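Local coordinates for protein 16S rRNA (guanine(1405)-N(7))-methyltransferase (Klebsiella pneumoniae, PDB 6PI9) that probably methylates the N7 position of guanine 1405 in 16S rRNA, using S-adenosyl-L-methionine, and so confers resistance to aminoglycosides, at residues 96-107 with 247-256. Numbering follows the deposited sequence. Where two conformers were deposited one is given.
Sequences RLPGADEWMRRV and FTVSDELVYL. With SAH (S-adenosyl-L-homocysteine), chain B.
The guanidinium of R106 lies flat on the ring of F247, a cation-pi stack with centres 4.5 Å apart and planes 22° off parallel. CG of F247, between its backbone N and carbonyl carbon (chi1 50°), brings that ring under the arginine. At the guanidinium edge, E102 OE2 forms a salt bridge with R106 NH1 (3.2 Å) and accepts a hydrogen bond from a water that also donates to T248 O. V107 CG2 meets the edge of the F247 ring, 3.9 Å from CZ, and itself sits over the centre of one face of W103; R96 CD covers the opposite face near the rim. Deeper in, V249 CG1 packs against the chain of E102 and, 3.6 Å away, G99 O at the helix N-cap.

R96 holds E252 side-on: NE donates to OE1 and NH2 to OE2, both at 2.9 Å, the OE1 bond through its syn lone pair. T212 OG1 is a second partner of OE2. The NH1/NH2 edge of the same guanidinium meets the S-adenosyl-L-homocysteine carboxylate, with R96 NH1 to OXT 3.0 Å and R96 NH2, shared with E252, to O 2.6 Å. E252 thus probably orients the arginine and balances its charge. Helix 100-111 here packs alongside the C-terminal hairpin of strands 241-248 and 252-259, nearly parallel to segment 252-256, at the antiparallel end of a Rossmann-like methyltransferase sheet, beside the cofactor's amino-acid pocket.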
ATOM      1  N   ARG A  96     -13.218   4.884   2.248  1.00 54.82           N
ATOM      2  CA  ARG A  96     -14.662   4.666   2.287  1.00 61.11           C
ATOM      3  C   ARG A  96     -15.477   5.904   2.673  1.00 66.40           C
ATOM      4  O   ARG A  96     -16.673   5.954   2.349  1.00 68.64           O
ATOM      5  CB  ARG A  96     -14.989   3.534   3.274  1.00 59.21           C
ATOM      6  CG  ARG A  96     -16.374   2.903   3.119  1.00 55.76           C
ATOM      7  CD  ARG A  96     -16.464   1.614   3.925  1.00 53.11           C
ATOM      8  NE  ARG A  96     -15.515   0.610   3.420  1.00 47.77           N
ATOM      9  CZ  ARG A  96     -14.410   0.226   4.044  1.00 45.29           C
ATOM     10  NH1 ARG A  96     -14.102   0.714   5.256  1.00 45.28           N
ATOM     11  NH2 ARG A  96     -13.634  -0.716   3.484  1.00 41.44           N
ATOM     12  N   LEU A  97     -14.872   6.884   3.369  1.00 64.56           N
ATOM     13  CA  LEU A  97     -15.618   8.040   3.879  1.00 66.06           C
ATOM     14  C   LEU A  97     -16.452   8.767   2.830  1.00 68.50           C
ATOM     15  O   LEU A  97     -17.631   9.055   3.099  1.00 69.71           O
ATOM     16  CB  LEU A  97     -14.651   9.030   4.525  1.00 68.73           C
ATOM     17  CG  LEU A  97     -14.149   8.642   5.884  1.00 72.34           C
ATOM     18  CD1 LEU A  97     -13.014   9.576   6.241  1.00 78.28           C
ATOM     19  CD2 LEU A  97     -15.296   8.767   6.843  1.00 73.83           C
ATOM     20  N   PRO A  98     -15.916   9.145   1.671  1.00 66.41           N
ATOM     21  CA  PRO A  98     -16.749   9.919   0.736  1.00 68.99           C
ATOM     22  C   PRO A  98     -17.940   9.145   0.182  1.00 69.01           C
ATOM     23  O   PRO A  98     -18.973   9.757  -0.121  1.00 72.33           O
ATOM     24  CB  PRO A  98     -15.753  10.329  -0.360  1.00 69.90           C
ATOM     25  CG  PRO A  98     -14.640   9.399  -0.265  1.00 74.16           C
ATOM     26  CD  PRO A  98     -14.529   9.027   1.194  1.00 66.10           C
ATOM     27  N   GLY A  99     -17.855   7.821   0.064  1.00 62.58           N
ATOM     28  CA  GLY A  99     -18.994   7.037  -0.359  1.00 62.76           C
ATOM     29  C   GLY A  99     -19.790   6.406   0.761  1.00 63.75           C
ATOM     30  O   GLY A  99     -20.678   5.589   0.479  1.00 63.67           O
ATOM     31  N   ALA A 100     -19.518   6.765   2.022  1.00 62.23           N
ATOM     32  CA  ALA A 100     -20.115   6.048   3.142  1.00 63.47           C
ATOM     33  C   ALA A 100     -21.633   6.073   3.092  1.00 64.95           C
ATOM     34  O   ALA A 100     -22.282   5.066   3.388  1.00 67.50           O
ATOM     35  CB  ALA A 100     -19.619   6.636   4.463  1.00 63.27           C
ATOM     36  N   ASP A 101     -22.220   7.212   2.742  1.00 66.92           N
ATOM     37  CA  ASP A 101     -23.674   7.279   2.669  1.00 68.78           C
ATOM     38  C   ASP A 101     -24.203   6.281   1.646  1.00 65.97           C
ATOM     39  O   ASP A 101     -24.999   5.392   1.976  1.00 64.57           O
ATOM     40  CB  ASP A 101     -24.120   8.700   2.350  1.00 76.65           C
ATOM     41  CG  ASP A 101     -23.895   9.650   3.514  1.00 80.26           C
ATOM     42  OD1 ASP A 101     -23.943   9.192   4.678  1.00 77.44           O
ATOM     43  OD2 ASP A 101     -23.691  10.862   3.257  1.00 86.54           O
ATOM     44  N   GLU A 102     -23.719   6.365   0.412  1.00 63.09           N
ATOM     45  CA  GLU A 102     -24.075   5.356  -0.572  1.00 63.24           C
ATOM     46  C   GLU A 102     -23.822   3.935  -0.047  1.00 58.32           C
ATOM     47  O   GLU A 102     -24.655   3.040  -0.234  1.00 54.06           O
ATOM     48  CB  GLU A 102     -23.298   5.621  -1.855  1.00 65.16           C
ATOM     49  CG  GLU A 102     -23.665   4.684  -2.931  1.00 70.24           C
ATOM     50  CD  GLU A 102     -22.864   4.864  -4.211  1.00 79.67           C
ATOM     51  OE1 GLU A 102     -22.066   5.824  -4.293  1.00 86.58           O
ATOM     52  OE2 GLU A 102     -23.041   4.040  -5.141  1.00 78.17           O
ATOM     53  N   TRP A 103     -22.684   3.714   0.638  1.00 56.11           N
ATOM     54  CA  TRP A 103     -22.345   2.381   1.122  1.00 53.89           C
ATOM     55  C   TRP A 103     -23.400   1.865   2.114  1.00 58.71           C
ATOM     56  O   TRP A 103     -23.872   0.727   2.020  1.00 57.30           O
ATOM     57  CB  TRP A 103     -20.946   2.427   1.761  1.00 54.48           C
ATOM     58  CG  TRP A 103     -20.244   1.098   1.967  1.00 52.65           C
ATOM     59  CD1 TRP A 103     -19.255   0.543   1.179  1.00 50.03           C
ATOM     60  CD2 TRP A 103     -20.470   0.176   3.033  1.00 54.91           C
ATOM     61  NE1 TRP A 103     -18.872  -0.675   1.688  1.00 50.50           N
ATOM     62  CE2 TRP A 103     -19.595  -0.917   2.833  1.00 51.65           C
ATOM     63  CE3 TRP A 103     -21.339   0.166   4.143  1.00 56.94           C
ATOM     64  CZ2 TRP A 103     -19.566  -2.003   3.684  1.00 52.31           C
ATOM     65  CZ3 TRP A 103     -21.316  -0.911   4.987  1.00 58.31           C
ATOM     66  CH2 TRP A 103     -20.431  -1.988   4.758  1.00 56.77           C
ATOM     67  N   MET A 104     -23.786   2.680   3.081  1.00 57.81           N
ATOM     68  CA  MET A 104     -24.783   2.193   4.028  1.00 66.41           C
ATOM     69  C   MET A 104     -26.154   2.032   3.370  1.00 66.45           C
ATOM     70  O   MET A 104     -26.851   1.039   3.625  1.00 65.11           O
ATOM     71  CB  MET A 104     -24.859   3.127   5.225  1.00 78.07           C
ATOM     72  CG  MET A 104     -23.770   2.887   6.239  1.00 81.59           C
ATOM     73  SD  MET A 104     -24.054   1.416   7.248  1.00 81.87           S
ATOM     74  CE  MET A 104     -25.540   1.884   8.148  1.00 83.13           C
ATOM     75  N   ARG A 105     -26.552   2.986   2.518  1.00 65.24           N
ATOM     76  CA  ARG A 105     -27.809   2.852   1.789  0.50 68.37           C
ATOM     77  C   ARG A 105     -27.888   1.525   1.051  1.00 66.42           C
ATOM     78  O   ARG A 105     -28.954   0.903   0.988  1.00 66.86           O
ATOM     79  CB  ARG A 105     -27.965   4.005   0.801  0.50 72.76           C
ATOM     80  CG  ARG A 105     -29.362   4.155   0.217  0.50 75.47           C
ATOM     81  CD  ARG A 105     -29.356   5.118  -0.953  0.50 77.58           C
ATOM     82  NE  ARG A 105     -28.557   6.309  -0.665  0.50 78.88           N
ATOM     83  CZ  ARG A 105     -27.524   6.714  -1.401  0.50 77.39           C
ATOM     84  NH1 ARG A 105     -27.169   6.035  -2.485  0.50 76.38           N
ATOM     85  NH2 ARG A 105     -26.852   7.806  -1.060  0.50 76.23           N
ATOM     86  N   ARG A 106     -26.782   1.106   0.443  1.00 64.03           N
ATOM     87  CA  ARG A 106     -26.763  -0.145  -0.324  1.00 60.79           C
ATOM     88  C   ARG A 106     -26.421  -1.449   0.407  1.00 60.25           C
ATOM     89  O   ARG A 106     -26.746  -2.531  -0.084  1.00 58.66           O
ATOM     90  CB  ARG A 106     -25.844   0.007  -1.543  1.00 63.17           C
ATOM     91  CG  ARG A 106     -26.211   1.165  -2.456  1.00 70.77           C
ATOM     92  CD  ARG A 106     -26.354   0.707  -3.898  1.00 73.77           C
ATOM     93  NE  ARG A 106     -25.334   1.295  -4.762  1.00 79.52           N
ATOM     94  CZ  ARG A 106     -25.047   0.857  -5.983  1.00 79.10           C
ATOM     95  NH1 ARG A 106     -24.103   1.453  -6.699  1.00 79.21           N
ATOM     96  NH2 ARG A 106     -25.705  -0.176  -6.491  1.00 77.35           N
ATOM     97  N   VAL A 107     -25.775  -1.362   1.564  1.00 58.86           N
ATOM     98  CA  VAL A 107     -25.389  -2.576   2.299  1.00 56.56           C
ATOM     99  C   VAL A 107     -26.264  -2.827   3.531  1.00 56.16           C
ATOM    100  O   VAL A 107     -26.526  -3.985   3.878  1.00 52.19           O
ATOM    101  CB  VAL A 107     -23.887  -2.546   2.701  1.00 52.69           C
ATOM    102  CG1 VAL A 107     -23.544  -3.715   3.588  1.00 49.29           C
ATOM    103  CG2 VAL A 107     -23.001  -2.576   1.472  1.00 54.68           C
ATOM    104  N   PHE A 247     -21.840  -4.598  -6.570  1.00 43.48           N
ATOM    105  CA  PHE A 247     -21.816  -3.209  -7.054  1.00 45.99           C
ATOM    106  C   PHE A 247     -20.547  -2.533  -6.548  1.00 42.53           C
ATOM    107  O   PHE A 247     -19.902  -3.025  -5.619  1.00 40.78           O
ATOM    108  CB  PHE A 247     -23.051  -2.434  -6.572  1.00 53.26           C
ATOM    109  CG  PHE A 247     -23.271  -2.568  -5.093  1.00 59.04           C
ATOM    110  CD1 PHE A 247     -24.144  -3.532  -4.585  1.00 63.78           C
ATOM    111  CD2 PHE A 247     -22.545  -1.795  -4.189  1.00 57.05           C
ATOM    112  CE1 PHE A 247     -24.311  -3.676  -3.199  1.00 58.40           C
ATOM    113  CE2 PHE A 247     -22.702  -1.949  -2.813  1.00 55.68           C
ATOM    114  CZ  PHE A 247     -23.587  -2.883  -2.328  1.00 55.56           C
ATOM    115  N   THR A 248     -20.185  -1.399  -7.162  1.00 44.04           N
ATOM    116  CA  THR A 248     -18.962  -0.688  -6.779  1.00 48.48           C
ATOM    117  C   THR A 248     -19.252   0.710  -6.223  1.00 53.67           C
ATOM    118  O   THR A 248     -19.904   1.513  -6.888  1.00 59.60           O
ATOM    119  CB  THR A 248     -18.016  -0.593  -7.977  1.00 55.69           C
ATOM    120  OG1 THR A 248     -17.647  -1.923  -8.369  1.00 54.03           O
ATOM    121  CG2 THR A 248     -16.744   0.182  -7.634  1.00 52.70           C
ATOM    122  N   VAL A 249     -18.714   1.001  -5.029  1.00 52.73           N
ATOM    123  CA  VAL A 249     -18.923   2.249  -4.263  1.00 59.56           C
ATOM    124  C   VAL A 249     -17.547   2.807  -3.911  1.00 56.10           C
ATOM    125  O   VAL A 249     -16.832   2.201  -3.104  1.00 48.61           O
ATOM    126  CB  VAL A 249     -19.704   2.003  -2.958  1.00 61.88           C
ATOM    127  CG1 VAL A 249     -20.123   3.334  -2.322  1.00 66.33           C
ATOM    128  CG2 VAL A 249     -20.873   1.034  -3.146  1.00 62.79           C
ATOM    129  N   SER A 250     -17.161   3.929  -4.507  1.00 53.10           N
ATOM    130  CA  SER A 250     -15.975   4.678  -4.065  1.00 64.71           C
ATOM    131  C   SER A 250     -14.691   3.822  -4.089  1.00 64.01           C
ATOM    132  O   SER A 250     -13.929   3.738  -3.113  1.00 64.61           O
ATOM    133  CB  SER A 250     -16.230   5.280  -2.678  1.00 73.40           C
ATOM    134  OG  SER A 250     -15.062   5.871  -2.142  1.00 78.87           O
ATOM    135  N   ASP A 251     -14.452   3.200  -5.244  1.00 56.34           N
ATOM    136  CA  ASP A 251     -13.299   2.332  -5.524  1.00 51.97           C
ATOM    137  C   ASP A 251     -13.272   1.113  -4.612  1.00 48.43           C
ATOM    138  O   ASP A 251     -12.189   0.622  -4.267  1.00 49.38           O
ATOM    139  CB  ASP A 251     -11.961   3.084  -5.446  1.00 60.98           C
ATOM    140  CG  ASP A 251     -11.725   4.032  -6.669  1.00 70.12           C
ATOM    141  OD1 ASP A 251     -11.445   5.218  -6.405  1.00 66.64           O
ATOM    142  OD2 ASP A 251     -11.789   3.591  -7.868  1.00 75.13           O
ATOM    143  N   GLU A 252     -14.455   0.638  -4.198  1.00 39.37           N
ATOM    144  CA  GLU A 252     -14.582  -0.622  -3.469  1.00 35.01           C
ATOM    145  C   GLU A 252     -15.592  -1.481  -4.217  1.00 34.98           C
ATOM    146  O   GLU A 252     -16.738  -1.069  -4.370  1.00 36.93           O
ATOM    147  CB  GLU A 252     -15.040  -0.358  -2.009  1.00 35.61           C
ATOM    148  CG  GLU A 252     -15.081  -1.624  -1.151  1.00 34.23           C
ATOM    149  CD  GLU A 252     -15.223  -1.300   0.327  1.00 37.71           C
ATOM    150  OE1 GLU A 252     -15.709  -0.208   0.645  1.00 40.27           O
ATOM    151  OE2 GLU A 252     -14.813  -2.113   1.171  1.00 38.64           O
ATOM    152  N   LEU A 253     -15.166  -2.661  -4.679  1.00 34.35           N
ATOM    153  CA  LEU A 253     -16.088  -3.637  -5.269  1.00 36.80           C
ATOM    154  C   LEU A 253     -16.722  -4.450  -4.149  1.00 33.65           C
ATOM    155  O   LEU A 253     -15.999  -5.113  -3.393  1.00 33.24           O
ATOM    156  CB  LEU A 253     -15.328  -4.572  -6.209  1.00 35.18           C
ATOM    157  CG  LEU A 253     -16.053  -5.852  -6.717  1.00 37.93           C
ATOM    158  CD1 LEU A 253     -17.275  -5.524  -7.577  1.00 38.78           C
ATOM    159  CD2 LEU A 253     -14.998  -6.687  -7.470  1.00 37.14           C
ATOM    160  N   VAL A 254     -18.057  -4.432  -4.063  1.00 34.62           N
ATOM    161  CA  VAL A 254     -18.786  -4.985  -2.914  1.00 39.39           C
ATOM    162  C   VAL A 254     -19.654  -6.146  -3.400  1.00 32.73           C
ATOM    163  O   VAL A 254     -20.375  -6.001  -4.369  1.00 34.28           O
ATOM    164  CB  VAL A 254     -19.693  -3.927  -2.242  1.00 39.89           C
ATOM    165  CG1 VAL A 254     -20.420  -4.558  -0.985  1.00 39.96           C
ATOM    166  CG2 VAL A 254     -18.903  -2.666  -1.862  1.00 34.80           C
ATOM    167  N   TYR A 255     -19.580  -7.277  -2.705  1.00 33.25           N
ATOM    168  CA  TYR A 255     -20.410  -8.459  -2.934  1.00 34.06           C
ATOM    169  C   TYR A 255     -21.270  -8.723  -1.705  1.00 38.70           C
ATOM    170  O   TYR A 255     -20.752  -8.776  -0.587  1.00 33.73           O
ATOM    171  CB  TYR A 255     -19.553  -9.715  -3.112  1.00 33.60           C
ATOM    172  CG  TYR A 255     -18.877  -9.800  -4.458  1.00 36.14           C
ATOM    173  CD1 TYR A 255     -19.503 -10.397  -5.535  1.00 40.64           C
ATOM    174  CD2 TYR A 255     -17.594  -9.290  -4.639  1.00 36.17           C
ATOM    175  CE1 TYR A 255     -18.848 -10.478  -6.785  1.00 37.58           C
ATOM    176  CE2 TYR A 255     -16.964  -9.364  -5.876  1.00 35.47           C
ATOM    177  CZ  TYR A 255     -17.578  -9.945  -6.911  1.00 33.30           C
ATOM    178  OH  TYR A 255     -16.919 -10.023  -8.136  1.00 39.39           O
ATOM    179  N   LEU A 256     -22.568  -8.936  -1.913  1.00 39.74           N
ATOM    180  CA  LEU A 256     -23.455  -9.398  -0.848  1.00 40.65           C
ATOM    181  C   LEU A 256     -23.668 -10.892  -1.069  1.00 38.77           C
ATOM    182  O   LEU A 256     -24.152 -11.299  -2.131  1.00 44.00           O
ATOM    183  CB  LEU A 256     -24.789  -8.636  -0.907  1.00 45.86           C
ATOM    184  CG  LEU A 256     -24.699  -7.098  -0.915  1.00 45.62           C
ATOM    185  CD1 LEU A 256     -26.116  -6.441  -0.908  1.00 48.57           C
ATOM    186  CD2 LEU A 256     -23.846  -6.593   0.255  1.00 45.31           C
TER
HETATM  187  N   SAH B 301     -11.734  -4.222   6.814  1.00 31.10           N
HETATM  188  CA  SAH B 301     -11.166  -2.899   7.156  1.00 37.56           C
HETATM  189  CB  SAH B 301      -9.651  -2.921   7.054  1.00 32.30           C
HETATM  190  CG  SAH B 301      -9.035  -3.424   5.716  1.00 33.14           C
HETATM  191  SD  SAH B 301      -7.210  -3.107   5.670  1.00 39.99           S
HETATM  192  C   SAH B 301     -11.732  -1.804   6.231  1.00 42.37           C
HETATM  193  O   SAH B 301     -12.148  -2.169   5.112  1.00 39.26           O
HETATM  194  OXT SAH B 301     -11.733  -0.600   6.557  1.00 39.30           O
HETATM  195  C5' SAH B 301      -6.634  -4.828   5.996  1.00 39.29           C
HETATM  196  C4' SAH B 301      -6.657  -5.214   7.505  1.00 38.86           C
HETATM  197  O4' SAH B 301      -6.398  -6.628   7.646  1.00 37.65           O
HETATM  198  C3' SAH B 301      -5.676  -4.478   8.461  1.00 40.94           C
HETATM  199  O3' SAH B 301      -6.397  -3.852   9.541  1.00 41.88           O
HETATM  200  C2' SAH B 301      -4.766  -5.571   9.017  1.00 38.14           C
HETATM  201  O2' SAH B 301      -4.475  -5.303  10.391  1.00 39.56           O
HETATM  202  C1' SAH B 301      -5.691  -6.791   8.888  1.00 34.99           C
HETATM  203  N9  SAH B 301      -4.997  -8.056   8.737  1.00 32.75           N
HETATM  204  C8  SAH B 301      -4.033  -8.366   7.812  1.00 35.06           C
HETATM  205  N7  SAH B 301      -3.747  -9.697   7.940  1.00 34.29           N
HETATM  206  C5  SAH B 301      -4.488 -10.190   8.983  1.00 32.95           C
HETATM  207  C6  SAH B 301      -4.575 -11.420   9.594  1.00 34.53           C
HETATM  208  N6  SAH B 301      -3.810 -12.436   9.257  1.00 31.44           N
HETATM  209  N1  SAH B 301      -5.520 -11.588  10.592  1.00 30.01           N
HETATM  210  C2  SAH B 301      -6.274 -10.554  11.034  1.00 30.24           C
HETATM  211  N3  SAH B 301      -6.195  -9.314  10.456  1.00 33.28           N
HETATM  212  C4  SAH B 301      -5.296  -9.177   9.440  1.00 30.83           C
HETATM  213  O   HOH W   1     -21.094   3.830  -6.940  1.00 59.91           O